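PDB 5I0F: glycoside hydrolase family 31 from Trueperella pyogenes, which degrades cycloalternan, probably by cleaving its alpha-glucosidic linkages through a covalent glycosyl-enzyme intermediate. Local coordinates for residues N267-S270 with D275-N278; G143-P148 with R224-H229; R45-W50 with E54-M59. All coordinates share one frame; numbering follows the deposited sequence.

Interaction 1: residues N267-S270 with D275-N278; sequences NTWS and DVLN
W269 and S270, close to the end of strand 263-271, pack against V276 and D275 in the first turn of helix 273-284, a strand-to-helix contact formed where the chain leaves the sheet and turns back over it. W269 and V276 have the nearest CA atoms, 5.4 Å apart. The CB of W269 points toward the helix, and with CG anti to the carbonyl carbon (chi1 -52°) the ring passes beside the V276 carbonyl, W269 CE3 coming within 4.1 Å of V276 O. The carbonyl oxygen meets the benzene part of the indole obliquely, near its rim. V276 answers with one branch: CG2 is 4.1 Å from both W269 O and S270 CA, lying along the strand backbone, and 4.4 Å from W269 CB.

The strand belongs to a mixed five-stranded sheet, and helix 273-284 lies against one face of it. V276 also touches A225 and Q217 of the next two strands, while W269 reaches F280 and V283 farther along the helix, extending the same packing in both directions. D275 meets the strand through CB, 4.4 Å from S270 O. Its carboxylate is used differently: OD2 turns back to accept a hydrogen bond from S272 N, just before the helix begins. N267, two residues before W269, hydrogen-bonds through ND2 to E231 and H229 and touches V283 of the helix.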
loop_
_atom_site.group_PDB
_atom_site.type_symbol
_atom_site.label_atom_id
_atom_site.label_comp_id
_atom_site.label_asym_id
_atom_site.label_seq_id
_atom_site.Cartn_x
_atom_site.Cartn_y
_atom_site.Cartn_z
ATOM N N ASN A 267 22.500 5.710 -1.061
ATOM C CA ASN A 267 23.194 4.946 -0.036
ATOM C C ASN A 267 23.481 3.553 -0.581
ATOM O O ASN A 267 22.704 3.009 -1.386
ATOM C CB ASN A 267 22.373 4.838 1.240
ATOM C CG ASN A 267 22.034 6.188 1.839
ATOM O OD1 ASN A 267 22.919 6.992 2.159
ATOM N ND2 ASN A 267 20.744 6.452 1.997
ATOM N N THR A 268 24.608 2.976 -0.167
ATOM C CA THR A 268 24.996 1.626 -0.604
ATOM C C THR A 268 25.681 0.883 0.522
ATOM O O THR A 268 26.292 1.492 1.396
ATOM C CB THR A 268 25.948 1.629 -1.835
ATOM O OG1 THR A 268 27.151 2.374 -1.555
ATOM C CG2 THR A 268 25.290 2.217 -3.065
ATOM N N TRP A 269 25.572 -0.440 0.493
ATOM C CA TRP A 269 26.157 -1.314 1.503
ATOM C C TRP A 269 26.604 -2.580 0.849
ATOM O O TRP A 269 26.133 -2.939 -0.232
ATOM C CB TRP A 269 25.153 -1.671 2.601
ATOM C CG TRP A 269 24.503 -0.479 3.195
ATOM C CD1 TRP A 269 24.960 0.255 4.236
ATOM C CD2 TRP A 269 23.280 0.138 2.764
ATOM N NE1 TRP A 269 24.102 1.294 4.496
ATOM C CE2 TRP A 269 23.069 1.258 3.596
ATOM C CE3 TRP A 269 22.345 -0.145 1.753
ATOM C CZ2 TRP A 269 21.963 2.094 3.464
ATOM C CZ3 TRP A 269 21.224 0.694 1.619
ATOM C CH2 TRP A 269 21.044 1.793 2.479
ATOM N N SER A 270 27.522 -3.261 1.518
ATOM C CA SER A 270 27.897 -4.604 1.122
ATOM C C SER A 270 28.331 -5.462 2.311
ATOM O O SER A 270 28.777 -4.943 3.346
ATOM C CB SER A 270 28.974 -4.540 0.051
ATOM O OG SER A 270 30.146 -3.933 0.560
ATOM N N ASP A 275 23.749 -7.816 6.717
ATOM C CA ASP A 275 24.509 -6.549 6.780
ATOM C C ASP A 275 23.829 -5.464 5.926
ATOM O O ASP A 275 23.698 -4.310 6.337
ATOM C CB ASP A 275 25.962 -6.713 6.282
ATOM C CG ASP A 275 26.844 -7.572 7.202
ATOM O OD1 ASP A 275 26.574 -7.659 8.412
ATOM O OD2 ASP A 275 27.827 -8.161 6.696
ATOM N N VAL A 276 23.411 -5.847 4.729
ATOM C CA VAL A 276 22.804 -4.900 3.785
ATOM C C VAL A 276 21.470 -4.375 4.293
ATOM O O VAL A 276 21.229 -3.141 4.332
ATOM C CB VAL A 276 22.635 -5.524 2.388
ATOM C CG1 VAL A 276 21.836 -4.607 1.462
ATOM C CG2 VAL A 276 24.003 -5.831 1.795
ATOM N N LEU A 277 20.599 -5.293 4.701
ATOM C CA LEU A 277 19.308 -4.881 5.240
ATOM C C LEU A 277 19.494 -4.015 6.480
ATOM O O LEU A 277 18.832 -2.972 6.590
ATOM C CB LEU A 277 18.372 -6.066 5.498
ATOM C CG LEU A 277 16.983 -5.763 6.082
ATOM C CD1 LEU A 277 16.162 -4.839 5.184
ATOM C CD2 LEU A 277 16.245 -7.077 6.301
ATOM N N ASN A 278 20.436 -4.359 7.359
ATOM C CA ASN A 278 20.727 -3.488 8.504
ATOM C C ASN A 278 21.204 -2.094 8.137
ATOM O O ASN A 278 20.870 -1.122 8.817
ATOM C CB ASN A 278 21.734 -4.118 9.460
ATOM C CG ASN A 278 21.066 -4.980 10.479
ATOM O OD1 ASN A 278 20.398 -4.486 11.394
ATOM N ND2 ASN A 278 21.229 -6.266 10.335
#

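Interaction 2: residues G143-P148 with R224-H229; sequences GDRFIP and RAWGFH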
loop_
_atom_site.group_PDB
_atom_site.type_symbol
_atom_site.label_atom_id
_atom_site.label_comp_id
_atom_site.label_asym_id
_atom_site.label_seq_id
_atom_site.Cartn_x
_atom_site.Cartn_y
_atom_site.Cartn_z
ATOM N N GLY A 143 30.975 2.931 -3.326
ATOM C CA GLY A 143 30.929 1.532 -3.777
ATOM C C GLY A 143 31.410 1.384 -5.205
ATOM O O GLY A 143 31.881 2.351 -5.804
ATOM N N ASP A 144 31.274 0.185 -5.761
ATOM C CA ASP A 144 31.925 -0.159 -7.040
ATOM C C ASP A 144 30.985 -0.506 -8.203
ATOM O O ASP A 144 31.475 -0.821 -9.286
ATOM C CB ASP A 144 32.972 -1.296 -6.836
ATOM C CG ASP A 144 32.361 -2.618 -6.306
ATOM O OD1 ASP A 144 31.175 -2.910 -6.543
ATOM O OD2 ASP A 144 33.090 -3.391 -5.643
ATOM N N ARG A 145 29.663 -0.459 -8.006
ATOM C CA ARG A 145 28.727 -0.812 -9.093
ATOM C C ARG A 145 28.203 0.363 -9.923
ATOM O O ARG A 145 27.673 0.154 -11.005
ATOM C CB ARG A 145 27.559 -1.647 -8.558
ATOM C CG ARG A 145 27.974 -2.957 -7.880
ATOM C CD ARG A 145 28.901 -3.826 -8.727
ATOM N NE ARG A 145 29.110 -5.146 -8.111
ATOM C CZ ARG A 145 28.307 -6.206 -8.239
ATOM N NH1 ARG A 145 27.220 -6.160 -9.010
ATOM N NH2 ARG A 145 28.616 -7.343 -7.596
ATOM N N PHE A 146 28.354 1.586 -9.431
ATOM C CA PHE A 146 27.953 2.784 -10.191
ATOM C C PHE A 146 28.771 2.882 -11.466
ATOM O O PHE A 146 29.984 2.772 -11.407
ATOM C CB PHE A 146 28.205 4.026 -9.340
ATOM C CG PHE A 146 27.874 5.337 -10.021
ATOM C CD1 PHE A 146 26.595 5.588 -10.493
ATOM C CD2 PHE A 146 28.830 6.346 -10.132
ATOM C CE1 PHE A 146 26.274 6.806 -11.083
ATOM C CE2 PHE A 146 28.511 7.568 -10.716
ATOM C CZ PHE A 146 27.239 7.791 -11.201
ATOM N N ILE A 147 28.108 3.094 -12.597
ATOM C CA ILE A 147 28.754 3.303 -13.884
ATOM C C ILE A 147 28.961 4.815 -14.051
ATOM O O ILE A 147 27.997 5.545 -14.323
ATOM C CB ILE A 147 27.866 2.774 -15.035
ATOM C CG1 ILE A 147 27.505 1.279 -14.831
ATOM C CG2 ILE A 147 28.513 3.013 -16.387
ATOM C CD1 ILE A 147 28.684 0.324 -14.785
ATOM N N PRO A 148 30.204 5.301 -13.864
ATOM C CA PRO A 148 30.391 6.758 -13.757
ATOM C C PRO A 148 30.019 7.603 -14.982
ATOM O O PRO A 148 29.652 8.757 -14.810
ATOM C CB PRO A 148 31.872 6.922 -13.387
ATOM C CG PRO A 148 32.528 5.629 -13.704
ATOM C CD PRO A 148 31.479 4.560 -13.732
ATOM N N ARG A 224 27.257 -13.487 -1.015
ATOM C CA ARG A 224 27.591 -12.101 -0.738
ATOM C C ARG A 224 26.507 -11.220 -1.318
ATOM O O ARG A 224 25.839 -11.600 -2.282
ATOM C CB ARG A 224 28.959 -11.742 -1.298
ATOM C CG ARG A 224 30.098 -12.629 -0.780
ATOM C CD ARG A 224 30.081 -12.885 0.737
ATOM N NE ARG A 224 30.418 -11.699 1.537
ATOM C CZ ARG A 224 30.369 -11.629 2.874
ATOM N NH1 ARG A 224 29.955 -12.659 3.619
ATOM N NH2 ARG A 224 30.727 -10.504 3.482
ATOM N N ALA A 225 26.328 -10.057 -0.691
ATOM C CA ALA A 225 25.279 -9.138 -1.054
ATOM C C ALA A 225 25.784 -7.721 -1.081
ATOM O O ALA A 225 26.745 -7.354 -0.375
ATOM C CB ALA A 225 24.123 -9.241 -0.072
ATOM N N TRP A 226 25.116 -6.924 -1.895
ATOM C CA TRP A 226 25.218 -5.477 -1.798
ATOM C C TRP A 226 23.822 -4.882 -1.958
ATOM O O TRP A 226 22.868 -5.597 -2.243
ATOM C CB TRP A 226 26.206 -4.912 -2.819
ATOM C CG TRP A 226 25.859 -5.162 -4.234
ATOM C CD1 TRP A 226 26.076 -6.313 -4.940
ATOM C CD2 TRP A 226 25.276 -4.235 -5.149
ATOM N NE1 TRP A 226 25.644 -6.159 -6.232
ATOM C CE2 TRP A 226 25.144 -4.896 -6.388
ATOM C CE3 TRP A 226 24.816 -2.914 -5.040
ATOM C CZ2 TRP A 226 24.576 -4.280 -7.507
ATOM C CZ3 TRP A 226 24.266 -2.304 -6.164
ATOM C CH2 TRP A 226 24.153 -2.982 -7.375
ATOM N N GLY A 227 23.680 -3.590 -1.754
ATOM C CA GLY A 227 22.345 -2.996 -1.898
ATOM C C GLY A 227 22.441 -1.522 -2.135
ATOM O O GLY A 227 23.518 -0.926 -1.993
ATOM N N PHE A 228 21.311 -0.938 -2.504
ATOM C CA PHE A 228 21.257 0.481 -2.791
ATOM C C PHE A 228 19.918 1.060 -2.380
ATOM O O PHE A 228 18.909 0.360 -2.375
ATOM C CB PHE A 228 21.507 0.740 -4.267
ATOM C CG PHE A 228 20.500 0.113 -5.175
ATOM C CD1 PHE A 228 20.657 -1.217 -5.606
ATOM C CD2 PHE A 228 19.415 0.852 -5.648
ATOM C CE1 PHE A 228 19.724 -1.804 -6.436
ATOM C CE2 PHE A 228 18.478 0.262 -6.486
ATOM C CZ PHE A 228 18.632 -1.068 -6.879
ATOM N N HIS A 229 19.940 2.349 -2.061
ATOM C CA HIS A 229 18.762 3.075 -1.637
ATOM C C HIS A 229 18.867 4.459 -2.213
ATOM O O HIS A 229 19.771 5.202 -1.857
ATOM C CB HIS A 229 18.663 3.098 -0.112
ATOM C CG HIS A 229 17.700 4.113 0.436
ATOM N ND1 HIS A 229 17.994 4.884 1.535
ATOM C CD2 HIS A 229 16.461 4.488 0.035
ATOM C CE1 HIS A 229 16.976 5.679 1.800
ATOM N NE2 HIS A 229 16.026 5.453 0.908
#
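R145 lies over a face of the W226 indole, its aliphatic part on the benzene ring and its guanidinium near the pyrrole nitrogen. R145 CG sits 3.7 Å from the centroid of the six-membered ring and 13° off the normal, a well-centred CH-pi contact, with R145 CB 3.8 Å from W226 CH2. The arginine chain bends at chi2 (-52°), which carries the guanidinium across the indole toward NE1. The guanidinium is not stacked flat: its plane is turned 53° from that of the indole, and W226 NE1 lies over one of its faces. R145 NH1 and W226 NE1 approach to 3.2 Å, but both are donors and make no bond to each other. A shared acceptor, E173 OE2, probably accounts for their closeness: it takes a hydrogen bond from W226 NE1 and a salt bridge from R145 NH2, and would be expected to help stabilise the positive charge of the arginine.

W226 is on strand 225-230 of the mixed five-stranded sheet, whereas 143-148 is a loop whose backbone bonds, R145 to R168 and I147 to A166, run it beside strand 160-168 of the six-stranded sheet. W226 and F228 also touch L167 of that strand, so the contact bridges two sheets that face each other, consistent with the beta-sandwich N-terminal to the GH31 barrel. Two further partners restrain the arginine: NH1 donates to the backbone oxygen of R168, and NE forms a salt bridge with D144 OD1 at 3.4 Å.

Interaction 3: residues R45-W50 with E54-M59; sequences RCFVLW and EQVFDM
A beta-hairpin made by strands 41-49 and 54-62 joins residues 45-50 to 54-59 in the N-terminal domain, within an antiparallel sheet. Two hydrogen-bonded pairs, C46 with F57 and V48 with Q55, contribute four backbone bonds. V48 N to Q55 O, at 2.8 Å, is nearly straight at the hydrogen (173°); F57 N to C46 O has the same length.

On the face that carries C46, V48 and F57, the phenyl ring turns its edge to the neighbouring strand, and F57 CE1 meets V48 CG2 at 3.5 Å. T95 and I97 of strand 91-97 add to the packing of this ring. M59 brings its sulfur to the same cluster, SD lying 4.1 Å from C46 CB, and F109 touches both C46 and M59. Nearer the turn, the W50 indole runs alongside Q55, presenting its NE1 edge to Q55 CB.

The other face carries R45, F47 and L49 opposite D58, V56 and E54. Both V56 methyls touch the F47 ring: V56 CG2 is 3.5 Å from F47 CD2, and V56 CG1 lies over a face, 3.9 Å from the ring centroid and 18° off its normal. F47 also stacks with Y108 of strand 105-113. R45 and D58 point the same way without forming a salt bridge; R45 NH1 instead pairs with E110 OE2, and the carboxylate meets the aliphatic part of the arginine, with D58 OD1 3.2 Å from R45 CD.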
loop_
_atom_site.group_PDB
_atom_site.type_symbol
_atom_site.label_atom_id
_atom_site.label_comp_id
_atom_site.label_asym_id
_atom_site.label_seq_id
_atom_site.Cartn_x
_atom_site.Cartn_y
_atom_site.Cartn_z
ATOM N N ARG A 45 -9.367 24.599 -31.371
ATOM C CA ARG A 45 -8.058 24.734 -31.987
ATOM C C ARG A 45 -7.006 25.072 -30.958
ATOM O O ARG A 45 -7.278 25.752 -29.975
ATOM C CB ARG A 45 -8.094 25.785 -33.106
ATOM C CG ARG A 45 -9.023 25.355 -34.233
ATOM C CD ARG A 45 -9.079 26.287 -35.427
ATOM N NE ARG A 45 -9.349 27.667 -35.044
ATOM C CZ ARG A 45 -9.967 28.571 -35.803
ATOM N NH1 ARG A 45 -10.131 29.802 -35.315
ATOM N NH2 ARG A 45 -10.447 28.273 -37.019
ATOM N N CYS A 46 -5.808 24.547 -31.173
ATOM C CA CYS A 46 -4.647 24.857 -30.348
ATOM C C CYS A 46 -3.709 25.746 -31.157
ATOM O O CYS A 46 -3.235 25.346 -32.232
ATOM C CB CYS A 46 -3.921 23.571 -29.949
ATOM S SG CYS A 46 -2.517 23.863 -28.857
ATOM N N PHE A 47 -3.441 26.939 -30.644
ATOM C CA PHE A 47 -2.496 27.870 -31.263
ATOM C C PHE A 47 -1.154 27.769 -30.545
ATOM O O PHE A 47 -1.099 28.014 -29.332
ATOM C CB PHE A 47 -3.005 29.303 -31.132
ATOM C CG PHE A 47 -4.219 29.597 -31.961
ATOM C CD1 PHE A 47 -5.479 29.235 -31.514
ATOM C CD2 PHE A 47 -4.104 30.247 -33.190
ATOM C CE1 PHE A 47 -6.607 29.512 -32.275
ATOM C CE2 PHE A 47 -5.231 30.525 -33.959
ATOM C CZ PHE A 47 -6.485 30.159 -33.493
ATOM N N VAL A 48 -0.098 27.396 -31.271
ATOM C CA VAL A 48 1.243 27.258 -30.691
ATOM C C VAL A 48 2.130 28.352 -31.284
ATOM O O VAL A 48 2.339 28.397 -32.495
ATOM C CB VAL A 48 1.858 25.864 -30.966
ATOM C CG1 VAL A 48 3.180 25.705 -30.224
ATOM C CG2 VAL A 48 0.909 24.740 -30.566
ATOM N N LEU A 49 2.647 29.227 -30.424
ATOM C CA LEU A 49 3.476 30.359 -30.842
ATOM C C LEU A 49 4.974 30.057 -30.593
ATOM O O LEU A 49 5.471 30.174 -29.470
ATOM C CB LEU A 49 3.035 31.639 -30.116
ATOM C CG LEU A 49 1.521 31.915 -29.971
ATOM C CD1 LEU A 49 1.247 33.161 -29.123
ATOM C CD2 LEU A 49 0.821 32.035 -31.327
ATOM N N TRP A 50 5.664 29.643 -31.653
ATOM C CA TRP A 50 7.126 29.424 -31.637
ATOM C C TRP A 50 7.849 30.781 -31.818
ATOM O O TRP A 50 7.233 31.753 -32.266
ATOM C CB TRP A 50 7.548 28.455 -32.759
ATOM C CG TRP A 50 6.687 27.215 -32.929
ATOM C CD1 TRP A 50 5.651 27.031 -33.815
ATOM C CD2 TRP A 50 6.823 25.991 -32.219
ATOM N NE1 TRP A 50 5.125 25.762 -33.683
ATOM C CE2 TRP A 50 5.832 25.102 -32.714
ATOM C CE3 TRP A 50 7.684 25.553 -31.211
ATOM C CZ2 TRP A 50 5.685 23.814 -32.233
ATOM C CZ3 TRP A 50 7.540 24.283 -30.734
ATOM C CH2 TRP A 50 6.538 23.422 -31.239
ATOM N N GLU A 54 4.285 30.565 -36.075
ATOM C CA GLU A 54 3.060 30.291 -35.321
ATOM C C GLU A 54 2.332 29.187 -36.070
ATOM O O GLU A 54 2.336 29.170 -37.303
ATOM C CB GLU A 54 2.182 31.546 -35.153
ATOM C CG GLU A 54 1.709 32.243 -36.442
ATOM C CD GLU A 54 2.740 33.182 -37.088
ATOM O OE1 GLU A 54 3.946 33.118 -36.747
ATOM O OE2 GLU A 54 2.339 33.989 -37.963
ATOM N N GLN A 55 1.753 28.243 -35.340
ATOM C CA GLN A 55 1.002 27.158 -35.963
ATOM C C GLN A 55 -0.290 26.916 -35.211
ATOM O O GLN A 55 -0.327 27.028 -33.991
ATOM C CB GLN A 55 1.829 25.871 -36.014
ATOM C CG GLN A 55 1.268 24.835 -36.980
ATOM C CD GLN A 55 2.055 23.541 -36.992
ATOM O OE1 GLN A 55 3.109 23.437 -36.373
ATOM N NE2 GLN A 55 1.532 22.537 -37.691
ATOM N N VAL A 56 -1.331 26.570 -35.969
ATOM C CA VAL A 56 -2.673 26.332 -35.458
ATOM C C VAL A 56 -3.008 24.876 -35.759
ATOM O O VAL A 56 -2.835 24.426 -36.886
ATOM C CB VAL A 56 -3.709 27.246 -36.153
ATOM C CG1 VAL A 56 -5.060 27.167 -35.444
ATOM C CG2 VAL A 56 -3.191 28.685 -36.228
ATOM N N PHE A 57 -3.460 24.144 -34.748
ATOM C CA PHE A 57 -3.884 22.759 -34.908
ATOM C C PHE A 57 -5.399 22.670 -34.733
ATOM O O PHE A 57 -5.949 23.246 -33.792
ATOM C CB PHE A 57 -3.181 21.876 -33.880
ATOM C CG PHE A 57 -1.680 21.872 -34.005
ATOM C CD1 PHE A 57 -0.913 22.836 -33.370
ATOM C CD2 PHE A 57 -1.033 20.885 -34.741
ATOM C CE1 PHE A 57 0.471 22.836 -33.489
ATOM C CE2 PHE A 57 0.349 20.883 -34.873
ATOM C CZ PHE A 57 1.103 21.858 -34.241
ATOM N N ASP A 58 -6.063 21.973 -35.646
ATOM C CA ASP A 58 -7.488 21.653 -35.518
ATOM C C ASP A 58 -7.616 20.398 -34.688
ATOM O O ASP A 58 -7.246 19.317 -35.125
ATOM C CB ASP A 58 -8.141 21.396 -36.881
ATOM C CG ASP A 58 -8.394 22.662 -37.656
ATOM O OD1 ASP A 58 -9.016 23.607 -37.101
ATOM O OD2 ASP A 58 -7.987 22.701 -38.834
ATOM N N MET A 59 -8.157 20.541 -33.494
ATOM C CA MET A 59 -8.272 19.426 -32.571
ATOM C C MET A 59 -9.475 18.558 -32.940
ATOM O O MET A 59 -10.418 19.020 -33.589
ATOM C CB MET A 59 -8.359 19.942 -31.133
ATOM C CG MET A 59 -7.167 20.802 -30.731
ATOM S SD MET A 59 -7.298 21.486 -29.082
ATOM C CE MET A 59 -6.852 20.063 -28.069
#

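Overall arrangement
Interactions 1 and 2 are neighbours, their centres 9 Å apart, because strands 263-271 and 225-230 lie side by side in one sheet. N267 N is 2.9 Å from H229 O and W269 O is 3.0 Å from G227 N, both probable backbone hydrogen bonds; adjacent strands thus link the helix to the loop. Interaction 3 is remote, in the N-terminal domain, with nearest atoms about 38 Å from interaction 1 and about 31 Å from interaction 2. None of the three supplies a residue to the glycan pocket, which draws on H78, E198 and Y200 as well as barrel-domain residues such as W429 and D532; the R45 side chain lies about 10 Å from a calcium ion.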